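Local coordinates for hypothetical conserved protein (Geobacillus kaustophilus, PDB 3VNP), which catalyses the reversible hydration of carbon dioxide to hydrogencarbonate as a homotrimeric gamma-class carbonic anhydrase that carries magnesium or zinc in its active site, at residues Val23-Thr26 with Gly27-Ile31. Numbering follows the deposited sequence.
Sequences VTIT and GDVVI
Ile25 and Ile31 face one another across the inside of a chain corner, their CD1 methyls meeting end on at 3.8 Å. In Ile25, CG1 lies beside the backbone N (chi1 -56°), anti to the carbonyl carbon, and its extended chain carries CD1 to Ile31, while the branch methyl CG2 serves Val29, lying 4.0 Å from both CB and CG1 of Val29; these two side chains are roughly perpendicular. The other Val29 methyl, CG2, sits 3.2 Å from Thr26 O. At the corner the chain turns at Gly27, whose positive phi of 53° is easily reached by a residue without a side chain, and an inverse gamma turn centred on Asp28 brings Val29 N to 2.7 Å from Gly27 O in a weak hydrogen bond. The side chain of Thr26 leaves the backbone away from 27-31, and its OG1 is hydrogen-bonded to Tyr166 OH of the second subunit and weakly to Gly45 N. Strand 24-26 runs beside 2-4 and 42-45, strand 29-31 beside 12-13 and 49-52, and the two directions differ by 122°. Such a corner between two parallel-stranded sheets, with aliphatic side chains turned inward, is characteristic of the left-handed beta-helix built from hexapeptide repeats in gamma-class carbonic anhydrases.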
ATOM      1  N   VAL A  23      -9.789   9.696   1.395  1.00 24.76           N
ATOM      2  CA  VAL A  23      -8.778  10.268   0.518  1.00 24.41           C
ATOM      3  C   VAL A  23      -8.269  11.526   1.216  1.00 23.84           C
ATOM      4  O   VAL A  23      -8.999  12.176   1.948  1.00 24.38           O
ATOM      5  CB  VAL A  23      -9.381  10.639  -0.859  1.00 23.58           C
ATOM      6  CG1 VAL A  23      -8.453  11.584  -1.612  1.00 20.91           C
ATOM      7  CG2 VAL A  23      -9.618   9.373  -1.674  1.00 22.06           C
ATOM      8  N   THR A  24      -7.003  11.848   1.003  1.00 24.99           N
ATOM      9  CA  THR A  24      -6.413  13.039   1.596  1.00 25.50           C
ATOM     10  C   THR A  24      -5.728  13.834   0.505  1.00 24.78           C
ATOM     11  O   THR A  24      -4.913  13.276  -0.248  1.00 25.84           O
ATOM     12  CB  THR A  24      -5.386  12.683   2.688  1.00 26.11           C
ATOM     13  OG1 THR A  24      -6.058  12.025   3.765  1.00 26.64           O
ATOM     14  CG2 THR A  24      -4.716  13.934   3.222  1.00 25.98           C
ATOM     15  N   ILE A  25      -6.061  15.125   0.421  1.00 23.47           N
ATOM     16  CA  ILE A  25      -5.481  16.004  -0.580  1.00 22.44           C
ATOM     17  C   ILE A  25      -5.050  17.302   0.088  1.00 23.87           C
ATOM     18  O   ILE A  25      -5.873  18.019   0.651  1.00 24.15           O
ATOM     19  CB  ILE A  25      -6.498  16.313  -1.688  1.00 22.60           C
ATOM     20  CG1 ILE A  25      -7.010  15.004  -2.294  1.00 21.10           C
ATOM     21  CG2 ILE A  25      -5.852  17.186  -2.780  1.00 23.31           C
ATOM     22  CD1 ILE A  25      -8.135  15.165  -3.274  1.00 19.46           C
ATOM     23  N   THR A  26      -3.757  17.608   0.021  1.00 24.68           N
ATOM     24  CA  THR A  26      -3.230  18.810   0.654  1.00 25.98           C
ATOM     25  C   THR A  26      -2.439  19.708  -0.283  1.00 27.21           C
ATOM     26  O   THR A  26      -1.917  19.271  -1.305  1.00 28.21           O
ATOM     27  CB  THR A  26      -2.287  18.459   1.830  1.00 26.86           C
ATOM     28  OG1 THR A  26      -0.968  18.222   1.329  1.00 29.40           O
ATOM     29  CG2 THR A  26      -2.761  17.210   2.550  1.00 28.74           C
ATOM     30  N   GLY A  27      -2.365  20.977   0.100  1.00 27.62           N
ATOM     31  CA  GLY A  27      -1.604  21.979  -0.624  1.00 28.63           C
ATOM     32  C   GLY A  27      -1.789  22.236  -2.105  1.00 29.08           C
ATOM     33  O   GLY A  27      -2.891  22.234  -2.646  1.00 30.59           O
ATOM     34  N   ASP A  28      -0.662  22.468  -2.757  1.00 29.17           N
ATOM     35  CA  ASP A  28      -0.607  22.797  -4.168  1.00 28.92           C
ATOM     36  C   ASP A  28      -1.005  21.672  -5.117  1.00 27.23           C
ATOM     37  O   ASP A  28      -0.154  21.108  -5.808  1.00 28.22           O
ATOM     38  CB  ASP A  28       0.809  23.272  -4.499  1.00 31.16           C
ATOM     39  CG  ASP A  28       0.864  24.101  -5.759  1.00 33.19           C
ATOM     40  OD1 ASP A  28      -0.050  23.965  -6.599  1.00 31.14           O
ATOM     41  OD2 ASP A  28       1.828  24.885  -5.909  1.00 36.71           O
ATOM     42  N   VAL A  29      -2.295  21.361  -5.170  1.00 26.28           N
ATOM     43  CA  VAL A  29      -2.789  20.301  -6.052  1.00 26.11           C
ATOM     44  C   VAL A  29      -3.930  20.805  -6.943  1.00 27.31           C
ATOM     45  O   VAL A  29      -4.791  21.575  -6.504  1.00 27.59           O
ATOM     46  CB  VAL A  29      -3.302  19.082  -5.236  1.00 24.52           C
ATOM     47  CG1 VAL A  29      -3.820  18.012  -6.168  1.00 23.83           C
ATOM     48  CG2 VAL A  29      -2.189  18.531  -4.366  1.00 23.46           C
ATOM     49  N   VAL A  30      -3.929  20.376  -8.200  1.00 27.22           N
ATOM     50  CA  VAL A  30      -4.978  20.772  -9.130  1.00 27.05           C
ATOM     51  C   VAL A  30      -5.526  19.510  -9.781  1.00 27.10           C
ATOM     52  O   VAL A  30      -4.776  18.753 -10.397  1.00 26.42           O
ATOM     53  CB  VAL A  30      -4.434  21.725 -10.232  1.00 26.43           C
ATOM     54  CG1 VAL A  30      -5.534  22.075 -11.210  1.00 24.57           C
ATOM     55  CG2 VAL A  30      -3.887  22.987  -9.599  1.00 24.79           C
ATOM     56  N   ILE A  31      -6.831  19.285  -9.635  1.00 26.00           N
ATOM     57  CA  ILE A  31      -7.466  18.106 -10.211  1.00 25.03           C
ATOM     58  C   ILE A  31      -8.514  18.477 -11.262  1.00 26.37           C
ATOM     59  O   ILE A  31      -9.412  19.283 -11.009  1.00 25.36           O
ATOM     60  CB  ILE A  31      -8.098  17.234  -9.098  1.00 23.48           C
ATOM     61  CG1 ILE A  31      -6.985  16.652  -8.217  1.00 23.09           C
ATOM     62  CG2 ILE A  31      -8.921  16.111  -9.707  1.00 20.78           C
ATOM     63  CD1 ILE A  31      -7.464  16.090  -6.892  1.00 21.24           C
TER